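Local coordinates for protein ABC transporter (Caldanaerobius, PDB 4G68) that probably captures xylan-derived sugars outside the cell as the extracellular solute-binding component of an ABC transporter, at residues F43-V56 with L342-T355. Numbering follows the deposited sequence.
Sequences FWNLFTGEPAKTKV and LAKQLSDMDYLIAT
Leu342 CD1 lies over one face of the Phe43 ring almost on its axis, a CH-pi contact with the methyl 3.8 Å from the ring centroid and 4° off the normal, while Leu346 CD1 lies at the ring's edge, close to its plane. The Phe47 ring is sandwiched: Leu46 CD1 of its own loop sits over the centre of one face, and Met349 CE covers the other, displaced toward the rim, 4.2 Å from the centroid. Leu346 CD2 reaches the same ring obliquely, at 4.1 Å from Phe47 CE2, so the two methyls of Leu346 serve the two phenylalanines. Met349 leaves its helix with CG anti to the backbone N (chi1 176°) and stays extended until a bend at chi3 turns CE onto Phe47; Met349 SD meanwhile rests 3.6 Å from Lys55 CB and 3.7 Å from Val56 CG2. At the C-terminal end of helix 332-353, Ile353 CD1 packs 3.9 Å from Ala52 CA and also touches Pro51, and Thr355 CG2 meets Ala52 CB, against the start of the roughly antiparallel helix 52-66. Asp350 OD1 approaches Phe47 obliquely at CE1 and CZ and accepts a hydrogen bond from Thr355 OG1, 2.6 Å away, on the anti side and 27° out of the carboxylate plane. Asp350 OD2 lies close to Asp151 OD2, which could favour a proton on one of the pair. Strand 40-45, the loop after it and the start of helix 52-66 thus pack on the C-terminal part of helix 332-353 within the periplasmic-binding-protein fold. Polar groups pair within their own segment, as in the Asx turn from Phe47 N to Asn45 OD1, or with other parts of the chain; none links the two segments, whose cohesion rests on shape and dispersion.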
ATOM      1  N   PHE C  43      -0.292   4.844 -21.500  1.00 27.31           N
ATOM      2  CA  PHE C  43       0.144   4.813 -20.097  1.00 27.83           C
ATOM      3  C   PHE C  43      -1.052   4.378 -19.270  1.00 25.44           C
ATOM      4  O   PHE C  43      -2.104   5.017 -19.360  1.00 27.78           O
ATOM      5  CB  PHE C  43       0.591   6.218 -19.688  1.00 26.48           C
ATOM      6  CG  PHE C  43       0.816   6.399 -18.208  1.00 26.57           C
ATOM      7  CD1 PHE C  43       1.598   5.488 -17.468  1.00 27.54           C
ATOM      8  CD2 PHE C  43       0.249   7.513 -17.548  1.00 26.98           C
ATOM      9  CE1 PHE C  43       1.799   5.673 -16.115  1.00 25.79           C
ATOM     10  CE2 PHE C  43       0.459   7.693 -16.187  1.00 26.42           C
ATOM     11  CZ  PHE C  43       1.246   6.782 -15.482  1.00 25.32           C
ATOM     12  N   TRP C  44      -0.925   3.262 -18.538  1.00 23.21           N
ATOM     13  CA  TRP C  44      -1.992   2.848 -17.633  1.00 24.42           C
ATOM     14  C   TRP C  44      -1.631   3.112 -16.185  1.00 24.65           C
ATOM     15  O   TRP C  44      -0.489   2.897 -15.786  1.00 22.67           O
ATOM     16  CB  TRP C  44      -2.321   1.364 -17.767  1.00 27.45           C
ATOM     17  CG  TRP C  44      -2.816   0.923 -19.152  1.00 29.51           C
ATOM     18  CD1 TRP C  44      -3.074   1.705 -20.281  1.00 29.43           C
ATOM     19  CD2 TRP C  44      -3.131  -0.457 -19.566  1.00 30.21           C
ATOM     20  NE1 TRP C  44      -3.503   0.921 -21.351  1.00 28.52           N
ATOM     21  CE2 TRP C  44      -3.575  -0.378 -20.980  1.00 30.33           C
ATOM     22  CE3 TRP C  44      -3.092  -1.697 -18.932  1.00 29.21           C
ATOM     23  CZ2 TRP C  44      -3.922  -1.507 -21.704  1.00 30.77           C
ATOM     24  CZ3 TRP C  44      -3.452  -2.837 -19.677  1.00 32.42           C
ATOM     25  CH2 TRP C  44      -3.860  -2.738 -21.032  1.00 32.13           C
ATOM     26  N   ASN C  45      -2.619   3.548 -15.392  1.00 23.73           N
ATOM     27  CA  ASN C  45      -2.447   3.732 -13.930  1.00 26.25           C
ATOM     28  C   ASN C  45      -3.779   3.530 -13.190  1.00 25.95           C
ATOM     29  O   ASN C  45      -4.831   3.323 -13.837  1.00 24.86           O
ATOM     30  CB  ASN C  45      -1.795   5.092 -13.606  1.00 27.34           C
ATOM     31  CG  ASN C  45      -2.684   6.261 -13.976  1.00 23.01           C
ATOM     32  OD1 ASN C  45      -3.596   6.622 -13.217  1.00 25.93           O
ATOM     33  ND2 ASN C  45      -2.451   6.838 -15.151  1.00 26.72           N
ATOM     34  N   LEU C  46      -3.732   3.572 -11.855  1.00 25.38           N
ATOM     35  CA  LEU C  46      -4.924   3.288 -11.046  1.00 26.19           C
ATOM     36  C   LEU C  46      -5.445   4.494 -10.238  1.00 27.65           C
ATOM     37  O   LEU C  46      -6.332   4.331  -9.363  1.00 24.33           O
ATOM     38  CB  LEU C  46      -4.704   2.091 -10.131  1.00 25.20           C
ATOM     39  CG  LEU C  46      -3.605   2.158  -9.064  1.00 27.28           C
ATOM     40  CD1 LEU C  46      -3.594   3.456  -8.255  1.00 26.77           C
ATOM     41  CD2 LEU C  46      -3.707   0.969  -8.112  1.00 26.07           C
ATOM     42  N   PHE C  47      -4.924   5.696 -10.541  1.00 28.29           N
ATOM     43  CA  PHE C  47      -5.343   6.931  -9.834  1.00 29.17           C
ATOM     44  C   PHE C  47      -6.746   7.466 -10.181  1.00 31.57           C
ATOM     45  O   PHE C  47      -6.924   8.475 -10.899  1.00 29.07           O
ATOM     46  CB  PHE C  47      -4.284   8.021  -9.954  1.00 30.99           C
ATOM     47  CG  PHE C  47      -3.025   7.703  -9.213  1.00 30.49           C
ATOM     48  CD1 PHE C  47      -2.963   7.805  -7.826  1.00 31.70           C
ATOM     49  CD2 PHE C  47      -1.890   7.292  -9.905  1.00 31.81           C
ATOM     50  CE1 PHE C  47      -1.779   7.503  -7.152  1.00 32.34           C
ATOM     51  CE2 PHE C  47      -0.719   6.969  -9.234  1.00 32.19           C
ATOM     52  CZ  PHE C  47      -0.660   7.086  -7.849  1.00 29.88           C
ATOM     53  N   THR C  48      -7.737   6.812  -9.592  1.00 31.48           N
ATOM     54  CA  THR C  48      -9.133   6.991  -9.983  1.00 34.59           C
ATOM     55  C   THR C  48      -9.879   8.066  -9.187  1.00 39.69           C
ATOM     56  O   THR C  48     -10.772   8.734  -9.718  1.00 41.22           O
ATOM     57  CB  THR C  48      -9.861   5.650  -9.875  1.00 32.54           C
ATOM     58  OG1 THR C  48     -11.246   5.838 -10.118  1.00 37.65           O
ATOM     59  CG2 THR C  48      -9.667   5.015  -8.510  1.00 29.00           C
ATOM     60  N   GLY C  49      -9.514   8.222  -7.910  1.00 40.95           N
ATOM     61  CA  GLY C  49     -10.211   9.164  -7.016  1.00 36.60           C
ATOM     62  C   GLY C  49      -9.677  10.580  -7.127  1.00 37.51           C
ATOM     63  O   GLY C  49      -8.556  10.804  -7.617  1.00 34.43           O
ATOM     64  N   GLU C  50     -10.465  11.542  -6.651  1.00 36.60           N
ATOM     65  CA  GLU C  50     -10.069  12.959  -6.714  1.00 34.75           C
ATOM     66  C   GLU C  50      -9.328  13.400  -5.439  1.00 33.60           C
ATOM     67  O   GLU C  50      -9.635  12.927  -4.349  1.00 31.30           O
ATOM     68  CB  GLU C  50     -11.291  13.862  -6.960  1.00 38.63           C
ATOM     69  CG  GLU C  50     -12.081  13.571  -8.236  1.00 38.76           C
ATOM     70  CD  GLU C  50     -11.293  13.836  -9.497  1.00 38.27           C
ATOM     71  OE1 GLU C  50     -10.263  14.568  -9.450  1.00 33.44           O
ATOM     72  OE2 GLU C  50     -11.726  13.296 -10.544  1.00 40.49           O
ATOM     73  N   PRO C  51      -8.368  14.343  -5.559  1.00 33.69           N
ATOM     74  CA  PRO C  51      -7.981  15.074  -6.764  1.00 33.52           C
ATOM     75  C   PRO C  51      -6.859  14.415  -7.617  1.00 32.72           C
ATOM     76  O   PRO C  51      -6.392  15.041  -8.578  1.00 32.80           O
ATOM     77  CB  PRO C  51      -7.504  16.422  -6.180  1.00 34.91           C
ATOM     78  CG  PRO C  51      -6.853  16.013  -4.893  1.00 33.18           C
ATOM     79  CD  PRO C  51      -7.723  14.906  -4.353  1.00 34.21           C
ATOM     80  N   ALA C  52      -6.437  13.187  -7.280  1.00 31.16           N
ATOM     81  CA  ALA C  52      -5.354  12.492  -8.023  1.00 28.05           C
ATOM     82  C   ALA C  52      -5.672  12.401  -9.512  1.00 28.88           C
ATOM     83  O   ALA C  52      -4.835  12.789 -10.334  1.00 29.08           O
ATOM     84  CB  ALA C  52      -5.061  11.115  -7.454  1.00 27.51           C
ATOM     85  N   LYS C  53      -6.895  11.956  -9.835  1.00 30.76           N
ATOM     86  CA  LYS C  53      -7.336  11.765 -11.230  1.00 30.70           C
ATOM     87  C   LYS C  53      -7.162  13.048 -12.047  1.00 31.19           C
ATOM     88  O   LYS C  53      -6.662  12.998 -13.172  1.00 31.54           O
ATOM     89  CB  LYS C  53      -8.779  11.246 -11.297  1.00 31.42           C
ATOM     90  CG  LYS C  53      -9.309  11.009 -12.712  1.00 36.67           C
ATOM     91  CD  LYS C  53     -10.840  10.945 -12.677  1.00 38.38           C
ATOM     92  CE  LYS C  53     -11.479  10.970 -14.067  1.00 39.85           C
ATOM     93  NZ  LYS C  53     -10.989   9.782 -14.834  1.00 40.37           N
ATOM     94  N   THR C  54      -7.572  14.184 -11.459  1.00 31.06           N
ATOM     95  CA  THR C  54      -7.434  15.534 -12.069  1.00 31.81           C
ATOM     96  C   THR C  54      -5.960  15.922 -12.160  1.00 31.28           C
ATOM     97  O   THR C  54      -5.502  16.439 -13.185  1.00 30.56           O
ATOM     98  CB  THR C  54      -8.191  16.614 -11.237  1.00 30.79           C
ATOM     99  OG1 THR C  54      -9.603  16.316 -11.211  1.00 32.18           O
ATOM    100  CG2 THR C  54      -7.971  18.051 -11.781  1.00 31.83           C
ATOM    101  N   LYS C  55      -5.219  15.669 -11.077  1.00 31.93           N
ATOM    102  CA  LYS C  55      -3.779  15.948 -11.080  1.00 33.42           C
ATOM    103  C   LYS C  55      -2.953  15.187 -12.124  1.00 32.26           C
ATOM    104  O   LYS C  55      -2.019  15.759 -12.745  1.00 29.32           O
ATOM    105  CB  LYS C  55      -3.214  15.748  -9.676  1.00 36.54           C
ATOM    106  CG  LYS C  55      -3.884  16.682  -8.683  1.00 40.80           C
ATOM    107  CD  LYS C  55      -3.397  18.099  -8.868  1.00 44.25           C
ATOM    108  CE  LYS C  55      -2.129  18.253  -8.082  1.00 48.29           C
ATOM    109  NZ  LYS C  55      -1.538  19.563  -8.414  1.00 47.67           N
ATOM    110  N   VAL C  56      -3.305  13.917 -12.307  1.00 28.06           N
ATOM    111  CA  VAL C  56      -2.554  13.050 -13.210  1.00 30.70           C
ATOM    112  C   VAL C  56      -2.819  13.493 -14.642  1.00 32.16           C
ATOM    113  O   VAL C  56      -1.872  13.600 -15.445  1.00 29.33           O
ATOM    114  CB  VAL C  56      -2.903  11.553 -13.008  1.00 28.13           C
ATOM    115  CG1 VAL C  56      -2.198  10.673 -14.046  1.00 24.68           C
ATOM    116  CG2 VAL C  56      -2.440  11.138 -11.629  1.00 27.33           C
ATOM    117  N   LEU C 342       7.086  11.064 -15.848  1.00 26.86           N
ATOM    118  CA  LEU C 342       5.850  10.712 -15.150  1.00 23.37           C
ATOM    119  C   LEU C 342       6.094  10.280 -13.699  1.00 25.21           C
ATOM    120  O   LEU C 342       5.326  10.669 -12.801  1.00 26.08           O
ATOM    121  CB  LEU C 342       5.208   9.563 -15.884  1.00 24.99           C
ATOM    122  CG  LEU C 342       4.600   9.940 -17.230  1.00 24.38           C
ATOM    123  CD1 LEU C 342       4.078   8.649 -17.849  1.00 24.78           C
ATOM    124  CD2 LEU C 342       3.483  11.007 -16.996  1.00 19.01           C
ATOM    125  N   ALA C 343       7.146   9.490 -13.477  1.00 23.98           N
ATOM    126  CA  ALA C 343       7.502   9.011 -12.139  1.00 24.31           C
ATOM    127  C   ALA C 343       7.807  10.155 -11.173  1.00 24.82           C
ATOM    128  O   ALA C 343       7.179  10.238 -10.104  1.00 22.89           O
ATOM    129  CB  ALA C 343       8.668   8.051 -12.215  1.00 25.73           C
ATOM    130  N   LYS C 344       8.734  11.040 -11.569  1.00 24.33           N
ATOM    131  CA  LYS C 344       9.019  12.246 -10.783  1.00 25.37           C
ATOM    132  C   LYS C 344       7.759  13.068 -10.481  1.00 24.19           C
ATOM    133  O   LYS C 344       7.554  13.487  -9.348  1.00 26.61           O
ATOM    134  CB  LYS C 344      10.096  13.129 -11.468  1.00 27.44           C
ATOM    135  CG  LYS C 344      10.240  14.531 -10.873  1.00 24.43           C
ATOM    136  CD  LYS C 344      10.803  14.554  -9.442  1.00 27.92           C
ATOM    137  CE  LYS C 344      10.796  15.966  -8.834  1.00 28.83           C
ATOM    138  NZ  LYS C 344      11.414  15.968  -7.459  1.00 21.59           N
ATOM    139  N   GLN C 345       6.929  13.315 -11.490  1.00 26.12           N
ATOM    140  CA  GLN C 345       5.689  14.083 -11.274  1.00 24.06           C
ATOM    141  C   GLN C 345       4.685  13.428 -10.327  1.00 23.27           C
ATOM    142  O   GLN C 345       4.045  14.137  -9.543  1.00 23.59           O
ATOM    143  CB  GLN C 345       5.004  14.455 -12.598  1.00 26.79           C
ATOM    144  CG  GLN C 345       5.874  15.320 -13.530  1.00 27.61           C
ATOM    145  CD  GLN C 345       6.301  16.635 -12.896  1.00 31.04           C
ATOM    146  OE1 GLN C 345       5.478  17.455 -12.499  1.00 35.45           O
ATOM    147  NE2 GLN C 345       7.596  16.829 -12.786  1.00 37.89           N
ATOM    148  N   LEU C 346       4.489  12.114 -10.475  1.00 21.52           N
ATOM    149  CA  LEU C 346       3.622  11.345  -9.584  1.00 23.09           C
ATOM    150  C   LEU C 346       4.144  11.392  -8.157  1.00 22.57           C
ATOM    151  O   LEU C 346       3.335  11.559  -7.234  1.00 23.15           O
ATOM    152  CB  LEU C 346       3.501   9.883 -10.047  1.00 24.37           C
ATOM    153  CG  LEU C 346       2.647   9.588 -11.315  1.00 22.98           C
ATOM    154  CD1 LEU C 346       2.633   8.084 -11.577  1.00 22.10           C
ATOM    155  CD2 LEU C 346       1.223  10.049 -11.115  1.00 23.92           C
ATOM    156  N   SER C 347       5.480  11.246  -7.994  1.00 20.33           N
ATOM    157  CA  SER C 347       6.117  11.287  -6.660  1.00 22.15           C
ATOM    158  C   SER C 347       5.832  12.646  -5.959  1.00 22.04           C
ATOM    159  O   SER C 347       5.455  12.686  -4.773  1.00 23.61           O
ATOM    160  CB  SER C 347       7.622  11.059  -6.795  1.00 23.81           C
ATOM    161  OG  SER C 347       8.288  11.103  -5.504  1.00 22.57           O
ATOM    162  N   ASP C 348       6.045  13.763  -6.678  1.00 20.83           N
ATOM    163  CA  ASP C 348       5.769  15.109  -6.103  1.00 19.60           C
ATOM    164  C   ASP C 348       4.254  15.324  -5.841  1.00 22.40           C
ATOM    165  O   ASP C 348       3.857  15.907  -4.817  1.00 22.47           O
ATOM    166  CB  ASP C 348       6.186  16.191  -7.085  1.00 20.60           C
ATOM    167  CG  ASP C 348       7.673  16.388  -7.180  1.00 22.56           C
ATOM    168  OD1 ASP C 348       8.457  15.650  -6.536  1.00 19.97           O
ATOM    169  OD2 ASP C 348       8.041  17.376  -7.911  1.00 22.73           O
ATOM    170  N   MET C 349       3.416  14.855  -6.766  1.00 22.17           N
ATOM    171  CA  MET C 349       1.968  14.914  -6.591  1.00 23.58           C
ATOM    172  C   MET C 349       1.613  14.182  -5.276  1.00 22.95           C
ATOM    173  O   MET C 349       0.925  14.739  -4.443  1.00 25.42           O
ATOM    174  CB  MET C 349       1.255  14.221  -7.774  1.00 23.11           C
ATOM    175  CG  MET C 349      -0.267  14.152  -7.627  1.00 25.42           C
ATOM    176  SD  MET C 349      -1.103  13.006  -8.737  1.00 18.99           S
ATOM    177  CE  MET C 349      -0.847  11.420  -7.922  1.00 24.82           C
ATOM    178  N   ASP C 350       2.113  12.948  -5.116  1.00 21.89           N
ATOM    179  CA  ASP C 350       1.811  12.048  -3.958  1.00 21.98           C
ATOM    180  C   ASP C 350       2.115  12.767  -2.656  1.00 24.56           C
ATOM    181  O   ASP C 350       1.292  12.804  -1.720  1.00 25.13           O
ATOM    182  CB  ASP C 350       2.725  10.795  -4.002  1.00 22.91           C
ATOM    183  CG  ASP C 350       2.169   9.655  -4.823  1.00 26.13           C
ATOM    184  OD1 ASP C 350       0.990   9.736  -5.272  1.00 24.88           O
ATOM    185  OD2 ASP C 350       2.943   8.645  -5.019  1.00 24.36           O
ATOM    186  N   TYR C 351       3.320  13.329  -2.606  1.00 24.05           N
ATOM    187  CA  TYR C 351       3.791  14.132  -1.470  1.00 26.72           C
ATOM    188  C   TYR C 351       2.852  15.311  -1.121  1.00 27.90           C
ATOM    189  O   TYR C 351       2.511  15.513   0.068  1.00 28.56           O
ATOM    190  CB  TYR C 351       5.200  14.643  -1.767  1.00 30.41           C
ATOM    191  CG  TYR C 351       5.922  15.299  -0.595  1.00 31.67           C
ATOM    192  CD1 TYR C 351       5.846  14.750   0.691  1.00 35.38           C
ATOM    193  CD2 TYR C 351       6.694  16.437  -0.785  1.00 35.95           C
ATOM    194  CE1 TYR C 351       6.498  15.332   1.765  1.00 37.60           C
ATOM    195  CE2 TYR C 351       7.374  17.034   0.281  1.00 37.03           C
ATOM    196  CZ  TYR C 351       7.273  16.473   1.546  1.00 38.80           C
ATOM    197  OH  TYR C 351       7.939  17.056   2.596  1.00 40.39           O
ATOM    198  N   LEU C 352       2.402  16.039  -2.146  1.00 24.38           N
ATOM    199  CA  LEU C 352       1.565  17.218  -1.949  1.00 26.10           C
ATOM    200  C   LEU C 352       0.143  16.886  -1.507  1.00 27.91           C
ATOM    201  O   LEU C 352      -0.410  17.561  -0.641  1.00 28.47           O
ATOM    202  CB  LEU C 352       1.522  18.045  -3.233  1.00 29.62           C
ATOM    203  CG  LEU C 352       2.810  18.842  -3.486  1.00 30.24           C
ATOM    204  CD1 LEU C 352       2.888  19.331  -4.928  1.00 31.50           C
ATOM    205  CD2 LEU C 352       2.832  20.018  -2.507  1.00 29.02           C
ATOM    206  N   ILE C 353      -0.426  15.833  -2.086  1.00 24.78           N
ATOM    207  CA  ILE C 353      -1.792  15.437  -1.830  1.00 23.98           C
ATOM    208  C   ILE C 353      -1.988  14.199  -0.918  1.00 24.33           C
ATOM    209  O   ILE C 353      -3.137  13.839  -0.628  1.00 27.38           O
ATOM    210  CB  ILE C 353      -2.612  15.363  -3.137  1.00 25.69           C
ATOM    211  CG1 ILE C 353      -2.323  14.063  -3.900  1.00 26.68           C
ATOM    212  CG2 ILE C 353      -2.329  16.599  -4.016  1.00 23.39           C
ATOM    213  CD1 ILE C 353      -3.177  13.899  -5.156  1.00 27.32           C
ATOM    214  N   ALA C 354      -0.894  13.567  -0.485  1.00 20.06           N
ATOM    215  CA  ALA C 354      -0.921  12.429   0.461  1.00 20.75           C
ATOM    216  C   ALA C 354      -1.533  11.113  -0.094  1.00 20.26           C
ATOM    217  O   ALA C 354      -1.980  10.245   0.652  1.00 19.53           O
ATOM    218  CB  ALA C 354      -1.518  12.836   1.833  1.00 17.40           C
ATOM    219  N   THR C 355      -1.496  10.979  -1.416  1.00 21.97           N
ATOM    220  CA  THR C 355      -1.842   9.718  -2.089  1.00 23.19           C
ATOM    221  C   THR C 355      -0.687   8.724  -2.047  1.00 23.59           C
ATOM    222  O   THR C 355      -0.872   7.528  -2.326  1.00 20.46           O
ATOM    223  CB  THR C 355      -2.209   9.906  -3.593  1.00 23.82           C
ATOM    224  OG1 THR C 355      -1.190  10.680  -4.271  1.00 22.92           O
ATOM    225  CG2 THR C 355      -3.579  10.506  -3.758  1.00 22.88           C
TER